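Local coordinates for acetate kinase (Entamoeba histolytica, PDB 4H0O), which probably interconverts acetate and acetyl phosphate as a pyrophosphate-dependent acetate kinase of the ASKHA superfamily, at residues B[170-173]-B[174-178]; B[395-398]-B[399-402]; B[288-291]-B[292-296]. All coordinates share one frame; numbering follows the deposited sequence.

Interaction 1: B[170-173]-B[174-178]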
loop_
_atom_site.group_PDB
_atom_site.type_symbol
_atom_site.label_atom_id
_atom_site.label_comp_id
_atom_site.label_asym_id
_atom_site.label_seq_id
_atom_site.Cartn_x
_atom_site.Cartn_y
_atom_site.Cartn_z
ATOM N N ILE B 170 -13.784 3.690 -2.352
ATOM C CA ILE B 170 -14.356 5.035 -2.429
ATOM C C ILE B 170 -15.754 4.978 -3.067
ATOM O O ILE B 170 -16.079 4.014 -3.761
ATOM C CB ILE B 170 -13.444 5.988 -3.244
ATOM C CG1 ILE B 170 -13.163 5.414 -4.634
ATOM C CG2 ILE B 170 -12.142 6.257 -2.496
ATOM C CD1 ILE B 170 -12.459 6.387 -5.567
ATOM N N PRO B 171 -16.588 6.009 -2.847
ATOM C CA PRO B 171 -17.948 5.895 -3.386
ATOM C C PRO B 171 -18.038 6.329 -4.842
ATOM O O PRO B 171 -17.116 6.973 -5.351
ATOM C CB PRO B 171 -18.736 6.884 -2.526
ATOM C CG PRO B 171 -17.743 7.952 -2.214
ATOM C CD PRO B 171 -16.412 7.244 -2.058
ATOM N N GLN B 172 -19.140 5.975 -5.498
ATOM C CA GLN B 172 -19.429 6.474 -6.838
ATOM C C GLN B 172 -19.648 7.984 -6.763
ATOM O O GLN B 172 -20.096 8.492 -5.736
ATOM C CB GLN B 172 -20.667 5.778 -7.419
ATOM C CG GLN B 172 -20.540 4.260 -7.575
ATOM C CD GLN B 172 -19.570 3.853 -8.673
ATOM O OE1 GLN B 172 -19.005 4.698 -9.368
ATOM N NE2 GLN B 172 -19.375 2.546 -8.835
ATOM N N PRO B 173 -19.347 8.711 -7.852
ATOM C CA PRO B 173 -18.883 8.221 -9.153
ATOM C C PRO B 173 -17.366 8.090 -9.249
ATOM O O PRO B 173 -16.871 7.627 -10.276
ATOM C CB PRO B 173 -19.358 9.315 -10.108
ATOM C CG PRO B 173 -19.247 10.563 -9.298
ATOM C CD PRO B 173 -19.537 10.174 -7.860
ATOM N N TYR B 174 -16.646 8.494 -8.205
ATOM C CA TYR B 174 -15.186 8.466 -8.227
ATOM C C TYR B 174 -14.646 7.043 -8.356
ATOM O O TYR B 174 -13.627 6.809 -9.011
ATOM C CB TYR B 174 -14.629 9.142 -6.971
ATOM C CG TYR B 174 -15.270 10.480 -6.680
ATOM C CD1 TYR B 174 -14.771 11.650 -7.240
ATOM C CD2 TYR B 174 -16.381 10.573 -5.848
ATOM C CE1 TYR B 174 -15.361 12.875 -6.976
ATOM C CE2 TYR B 174 -16.975 11.791 -5.579
ATOM C CZ TYR B 174 -16.462 12.937 -6.146
ATOM O OH TYR B 174 -17.057 14.149 -5.879
ATOM N N GLN B 175 -15.346 6.099 -7.732
ATOM C CA GLN B 175 -14.949 4.692 -7.728
ATOM C C GLN B 175 -14.753 4.130 -9.138
ATOM O O GLN B 175 -13.797 3.393 -9.392
ATOM C CB GLN B 175 -15.984 3.856 -6.963
ATOM C CG GLN B 175 -15.661 2.372 -6.902
ATOM C CD GLN B 175 -16.748 1.550 -6.233
ATOM O OE1 GLN B 175 -17.020 0.419 -6.638
ATOM N NE2 GLN B 175 -17.362 2.104 -5.195
ATOM N N SER B 176 -15.654 4.491 -10.049
ATOM C CA SER B 176 -15.581 4.026 -11.433
ATOM C C SER B 176 -14.661 4.882 -12.300
ATOM O O SER B 176 -14.204 4.439 -13.357
ATOM C CB SER B 176 -16.981 3.953 -12.050
ATOM O OG SER B 176 -17.665 2.797 -11.607
ATOM N N GLN B 177 -14.392 6.106 -11.858
ATOM C CA GLN B 177 -13.494 6.993 -12.590
ATOM C C GLN B 177 -12.037 6.641 -12.321
ATOM O O GLN B 177 -11.151 7.002 -13.095
ATOM C CB GLN B 177 -13.742 8.454 -12.202
ATOM C CG GLN B 177 -15.123 8.989 -12.558
ATOM C CD GLN B 177 -15.390 10.362 -11.957
ATOM O OE1 GLN B 177 -14.559 10.909 -11.228
ATOM N NE2 GLN B 177 -16.555 10.923 -12.262
ATOM N N TYR B 178 -11.795 5.939 -11.217
ATOM C CA TYR B 178 -10.433 5.687 -10.758
ATOM C C TYR B 178 -10.164 4.211 -10.483
ATOM O O TYR B 178 -9.578 3.851 -9.461
ATOM C CB TYR B 178 -10.128 6.536 -9.522
ATOM C CG TYR B 178 -10.318 8.016 -9.762
ATOM C CD1 TYR B 178 -9.597 8.671 -10.752
ATOM C CD2 TYR B 178 -11.215 8.758 -9.003
ATOM C CE1 TYR B 178 -9.766 10.025 -10.982
ATOM C CE2 TYR B 178 -11.391 10.115 -9.227
ATOM C CZ TYR B 178 -10.662 10.742 -10.218
ATOM O OH TYR B 178 -10.827 12.089 -10.450
#
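P173 and Y174 run alongside each other in the same direction, with P173 CG over one face of the tyrosine ring and P173 CD 3.8 Å from Y174 CD2. The same ring receives P171 O at its edge, in the ring plane, 3.7 Å from Y174 CD2. I170 CD1 reaches the first turn of the helix, 3.8 Å from Y174 CB and, more loosely, by the edge of the Y178 ring at CD2. Q175 comes at I170 differently. Its CG is anti to the backbone N (chi1 180°) and the chain stays extended, which carries the amide back along the loop until NE2 donates to I170 O at 2.7 Å, nearly along the C=O axis. All this happens where an irregular loop, with a cis peptide bond before P173, enters the short helix 174-177; Q175 N donates to P171 O at 3.1 Å. The Q172 side chain bends at chi2 (-70°) toward S176. Its NE2 donates to S176 OG at 3.3 Å, with the hydroxyl close to the amide plane, while Q172 OE1 takes a weak bond from S176 N. The Q172 and Q175 amides pass each other with planes only 25° apart. Q177 runs alongside P173 and brings CG to 3.2 Å from P173 O. The stretch lies against the other subunit of the dimer: Y174 packs on M256 of the second subunit, and Y178 OH hydrogen-bonds Q259 of the second subunit.

Interaction 2: B[395-398]-B[399-402]; sequences LQKG and KELF
The F402 ring stands obliquely to G398 O, which lies 3.9 Å from F402 CD2; L401 CB sits above one face, offset toward the rim, and the ring of F93 meets it with planes about 30° apart. The carbonyl that approaches the ring also accepts F402 N at 2.8 Å. This is the last turn of helix 390-402, the C-terminal helix, which packs on strands 16-21 and 148-153 of the larger sheet in the ribonuclease H-like fold. K399 runs roughly perpendicular to the Q396 side chain, its straight chain bringing CD to 3.8 Å from the amide oxygen Q396 OE1, while L395 CG touches K399 CE at 4.1 Å. The ammonium of K399 continues to D34, with which it forms a salt bridge. K397 and E400 meet otherwise: the lysine bends at chi2 (61°) and again at chi4, folding its end back across the extended glutamate. K397 also packs on A152 and L186, and its side chain is about 9 Å from those of R97 and D154, predicted to bind substrate and to act as proton donor/acceptor. Along the backbone, K399 N donates to L395 O at 3.1 Å. The K397 to E400 salt bridge is long, with NZ 3.6 Å from OE2, and K397 CE stands almost as near that same carboxylate oxygen.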
loop_
_atom_site.group_PDB
_atom_site.type_symbol
_atom_site.label_atom_id
_atom_site.label_comp_id
_atom_site.label_asym_id
_atom_site.label_seq_id
_atom_site.Cartn_x
_atom_site.Cartn_y
_atom_site.Cartn_z
ATOM N N LEU B 395 8.165 -7.650 -30.208
ATOM C CA LEU B 395 8.256 -8.669 -31.248
ATOM C C LEU B 395 7.458 -9.913 -30.864
ATOM O O LEU B 395 6.767 -10.500 -31.698
ATOM C CB LEU B 395 9.717 -9.042 -31.507
ATOM C CG LEU B 395 9.940 -10.059 -32.631
ATOM C CD1 LEU B 395 9.466 -9.489 -33.958
ATOM C CD2 LEU B 395 11.399 -10.484 -32.719
ATOM N N GLN B 396 7.552 -10.304 -29.596
ATOM C CA GLN B 396 6.855 -11.488 -29.102
ATOM C C GLN B 396 5.339 -11.339 -29.216
ATOM O O GLN B 396 4.631 -12.301 -29.526
ATOM C CB GLN B 396 7.250 -11.772 -27.651
ATOM C CG GLN B 396 6.570 -12.996 -27.051
ATOM C CD GLN B 396 6.966 -14.285 -27.748
ATOM O OE1 GLN B 396 8.147 -14.527 -28.009
ATOM N NE2 GLN B 396 5.980 -15.119 -28.056
ATOM N N LYS B 397 4.850 -10.129 -28.967
ATOM C CA LYS B 397 3.428 -9.832 -29.089
ATOM C C LYS B 397 2.994 -10.024 -30.541
ATOM O O LYS B 397 1.857 -10.420 -30.817
ATOM C CB LYS B 397 3.138 -8.400 -28.624
ATOM C CG LYS B 397 1.728 -8.193 -28.070
ATOM C CD LYS B 397 1.492 -9.089 -26.852
ATOM C CE LYS B 397 0.018 -9.411 -26.647
ATOM N NZ LYS B 397 -0.687 -9.611 -27.942
ATOM N N GLY B 398 3.917 -9.769 -31.466
ATOM C CA GLY B 398 3.643 -9.942 -32.879
ATOM C C GLY B 398 3.584 -11.397 -33.313
ATOM O O GLY B 398 2.769 -11.757 -34.168
ATOM N N LYS B 399 4.462 -12.225 -32.746
ATOM C CA LYS B 399 4.430 -13.664 -32.997
ATOM C C LYS B 399 3.086 -14.217 -32.549
ATOM O O LYS B 399 2.516 -15.101 -33.182
ATOM C CB LYS B 399 5.550 -14.378 -32.233
ATOM C CG LYS B 399 6.961 -13.885 -32.535
ATOM C CD LYS B 399 8.001 -14.747 -31.812
ATOM C CE LYS B 399 9.373 -14.081 -31.797
ATOM N NZ LYS B 399 10.379 -14.877 -31.026
ATOM N N GLU B 400 2.586 -13.676 -31.446
ATOM C CA GLU B 400 1.324 -14.107 -30.866
ATOM C C GLU B 400 0.135 -13.727 -31.752
ATOM O O GLU B 400 -0.846 -14.464 -31.839
ATOM C CB GLU B 400 1.181 -13.481 -29.478
ATOM C CG GLU B 400 -0.048 -13.882 -28.695
ATOM C CD GLU B 400 -0.033 -13.301 -27.294
ATOM O OE1 GLU B 400 1.071 -13.183 -26.714
ATOM O OE2 GLU B 400 -1.115 -12.954 -26.778
ATOM N N LEU B 401 0.238 -12.579 -32.417
ATOM C CA LEU B 401 -0.863 -12.050 -33.222
ATOM C C LEU B 401 -0.855 -12.532 -34.673
ATOM O O LEU B 401 -1.914 -12.655 -35.292
ATOM C CB LEU B 401 -0.851 -10.518 -33.205
ATOM C CG LEU B 401 -1.174 -9.812 -31.890
ATOM C CD1 LEU B 401 -1.122 -8.305 -32.068
ATOM C CD2 LEU B 401 -2.539 -10.238 -31.386
ATOM N N PHE B 402 0.332 -12.792 -35.215
ATOM C CA PHE B 402 0.470 -13.107 -36.635
ATOM C C PHE B 402 1.108 -14.469 -36.914
ATOM O O PHE B 402 1.118 -14.926 -38.058
ATOM C CB PHE B 402 1.269 -12.012 -37.350
ATOM C CG PHE B 402 0.548 -10.698 -37.447
ATOM C CD1 PHE B 402 -0.640 -10.597 -38.154
ATOM C CD2 PHE B 402 1.067 -9.559 -36.851
ATOM C CE1 PHE B 402 -1.305 -9.388 -38.256
ATOM C CE2 PHE B 402 0.408 -8.345 -36.947
ATOM C CZ PHE B 402 -0.778 -8.260 -37.652
#

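Interaction 3: B[288-291]-B[292-296]; sequences ILHE and IETRG
H290 and T294, one helical turn apart, meet with the methyl against the ring: T294 CG2 lies over one face of the imidazole, 3.8 Å from its centroid and 16° off the normal, a CH-pi contact. The H290 side chain starts anti to its own backbone N (chi1 -173°), which swings the ring along the helix toward T294. H290 and T294 are both solvent-exposed, and the methyl-on-ring contact is made there. The better-buried part is made by I288, I292 and E291, which rest on C302 of helix 299-324. I288 CG2 faces I292 CD1 at 4.2 Å, and I292 CG1 lies 3.2 Å from I288 O. Next to them E291 bends at chi2 (83°), laying its carboxylate along G296, with OE2 3.3 Å from G296 CA. The backbone ends helix 285-293 in a Schellman motif: R295 takes positive phi, G296 N donates to E291 O at 2.9 Å, and R295 N donates to I292 O. Just before it, H290 O is gripped twice by T294, through N and through OG1, each at 2.9 Å and from opposite faces of the carbonyl plane. The exposed threonine therefore has its hydroxyl turned inward to the chain, leaving the methyl for the imidazole. E291 OE2 accepts the backbone N of K298, which lies just before helix 299-324, so the carboxylate bridges the end of one helix and the start of the next, where the second helix's dipole would probably favour its negative charge.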
loop_
_atom_site.group_PDB
_atom_site.type_symbol
_atom_site.label_atom_id
_atom_site.label_comp_id
_atom_site.label_asym_id
_atom_site.label_seq_id
_atom_site.Cartn_x
_atom_site.Cartn_y
_atom_site.Cartn_z
ATOM N N ILE B 288 23.645 4.788 -5.470
ATOM C CA ILE B 288 23.256 4.760 -4.061
ATOM C C ILE B 288 24.061 3.719 -3.285
ATOM O O ILE B 288 24.614 4.016 -2.225
ATOM C CB ILE B 288 21.742 4.483 -3.908
ATOM C CG1 ILE B 288 20.938 5.696 -4.382
ATOM C CG2 ILE B 288 21.391 4.157 -2.468
ATOM C CD1 ILE B 288 19.440 5.471 -4.438
ATOM N N LEU B 289 24.120 2.501 -3.821
ATOM C CA LEU B 289 24.918 1.428 -3.238
ATOM C C LEU B 289 26.391 1.820 -3.177
ATOM O O LEU B 289 27.077 1.556 -2.190
ATOM C CB LEU B 289 24.765 0.150 -4.065
ATOM C CG LEU B 289 23.419 -0.569 -4.011
ATOM C CD1 LEU B 289 23.385 -1.710 -5.011
ATOM C CD2 LEU B 289 23.169 -1.094 -2.611
ATOM N N HIS B 290 26.863 2.454 -4.245
ATOM C CA HIS B 290 28.247 2.900 -4.340
ATOM C C HIS B 290 28.595 3.897 -3.234
ATOM O O HIS B 290 29.642 3.786 -2.596
ATOM C CB HIS B 290 28.499 3.516 -5.716
ATOM C CG HIS B 290 29.929 3.857 -5.973
ATOM N ND1 HIS B 290 30.421 5.139 -5.869
ATOM C CD2 HIS B 290 30.982 3.081 -6.336
ATOM C CE1 HIS B 290 31.711 5.141 -6.153
ATOM N NE2 HIS B 290 32.074 3.903 -6.440
ATOM N N GLU B 291 27.707 4.863 -3.006
ATOM C CA GLU B 291 27.908 5.877 -1.970
ATOM C C GLU B 291 27.959 5.256 -0.575
ATOM O O GLU B 291 28.767 5.660 0.265
ATOM C CB GLU B 291 26.802 6.939 -2.041
ATOM C CG GLU B 291 26.931 8.079 -1.023
ATOM C CD GLU B 291 27.877 9.185 -1.476
ATOM O OE1 GLU B 291 28.639 8.964 -2.441
ATOM O OE2 GLU B 291 27.858 10.276 -0.864
ATOM N N ILE B 292 27.089 4.276 -0.334
ATOM C CA ILE B 292 27.063 3.561 0.937
ATOM C C ILE B 292 28.397 2.863 1.181
ATOM O O ILE B 292 29.012 3.023 2.236
ATOM C CB ILE B 292 25.942 2.500 0.973
ATOM C CG1 ILE B 292 24.568 3.161 0.869
ATOM C CG2 ILE B 292 26.030 1.670 2.246
ATOM C CD1 ILE B 292 23.426 2.179 0.679
ATOM N N GLU B 293 28.840 2.097 0.189
ATOM C CA GLU B 293 30.036 1.270 0.322
ATOM C C GLU B 293 31.348 2.060 0.318
ATOM O O GLU B 293 32.342 1.613 0.889
ATOM C CB GLU B 293 30.049 0.188 -0.760
ATOM C CG GLU B 293 28.959 -0.864 -0.579
ATOM C CD GLU B 293 28.861 -1.822 -1.755
ATOM O OE1 GLU B 293 29.369 -1.486 -2.847
ATOM O OE2 GLU B 293 28.270 -2.911 -1.583
ATOM N N THR B 294 31.353 3.226 -0.324
ATOM C CA THR B 294 32.523 4.101 -0.292
ATOM C C THR B 294 32.430 5.088 0.866
ATOM O O THR B 294 33.311 5.933 1.039
ATOM C CB THR B 294 32.708 4.889 -1.608
ATOM O OG1 THR B 294 31.606 5.786 -1.797
ATOM C CG2 THR B 294 32.807 3.942 -2.795
ATOM N N ARG B 295 31.362 4.970 1.653
ATOM C CA ARG B 295 31.103 5.876 2.772
ATOM C C ARG B 295 31.166 7.348 2.370
ATOM O O ARG B 295 31.772 8.167 3.064
ATOM C CB ARG B 295 32.057 5.602 3.939
ATOM C CG ARG B 295 31.816 4.272 4.628
ATOM C CD ARG B 295 32.599 4.162 5.924
ATOM N NE ARG B 295 32.083 3.082 6.759
ATOM C CZ ARG B 295 31.084 3.227 7.622
ATOM N NH1 ARG B 295 30.505 4.411 7.767
ATOM N NH2 ARG B 295 30.665 2.194 8.342
ATOM N N GLY B 296 30.535 7.677 1.248
ATOM C CA GLY B 296 30.474 9.051 0.790
ATOM C C GLY B 296 29.707 9.940 1.751
ATOM O O GLY B 296 29.130 9.459 2.730
#

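From the N terminus the order is interaction 1, interaction 3, interaction 2. Each joins adjoining segments, so none closes a long loop, and the three neither nest nor cross. Residues 170-178 form the turn into helix 174-177 and lie against the second subunit. Residues 288-296 end helix 285-293 and lead into helix 299-324, at the chain's periphery. The last, 395-402, finishes the C-terminal helix on the larger sheet, bringing the end of the chain back beside strand 16-21 near its beginning. Interactions 2 and 3 lie on opposite sides of the chain's centre, their centres 43 Å apart, and no two of the three touch.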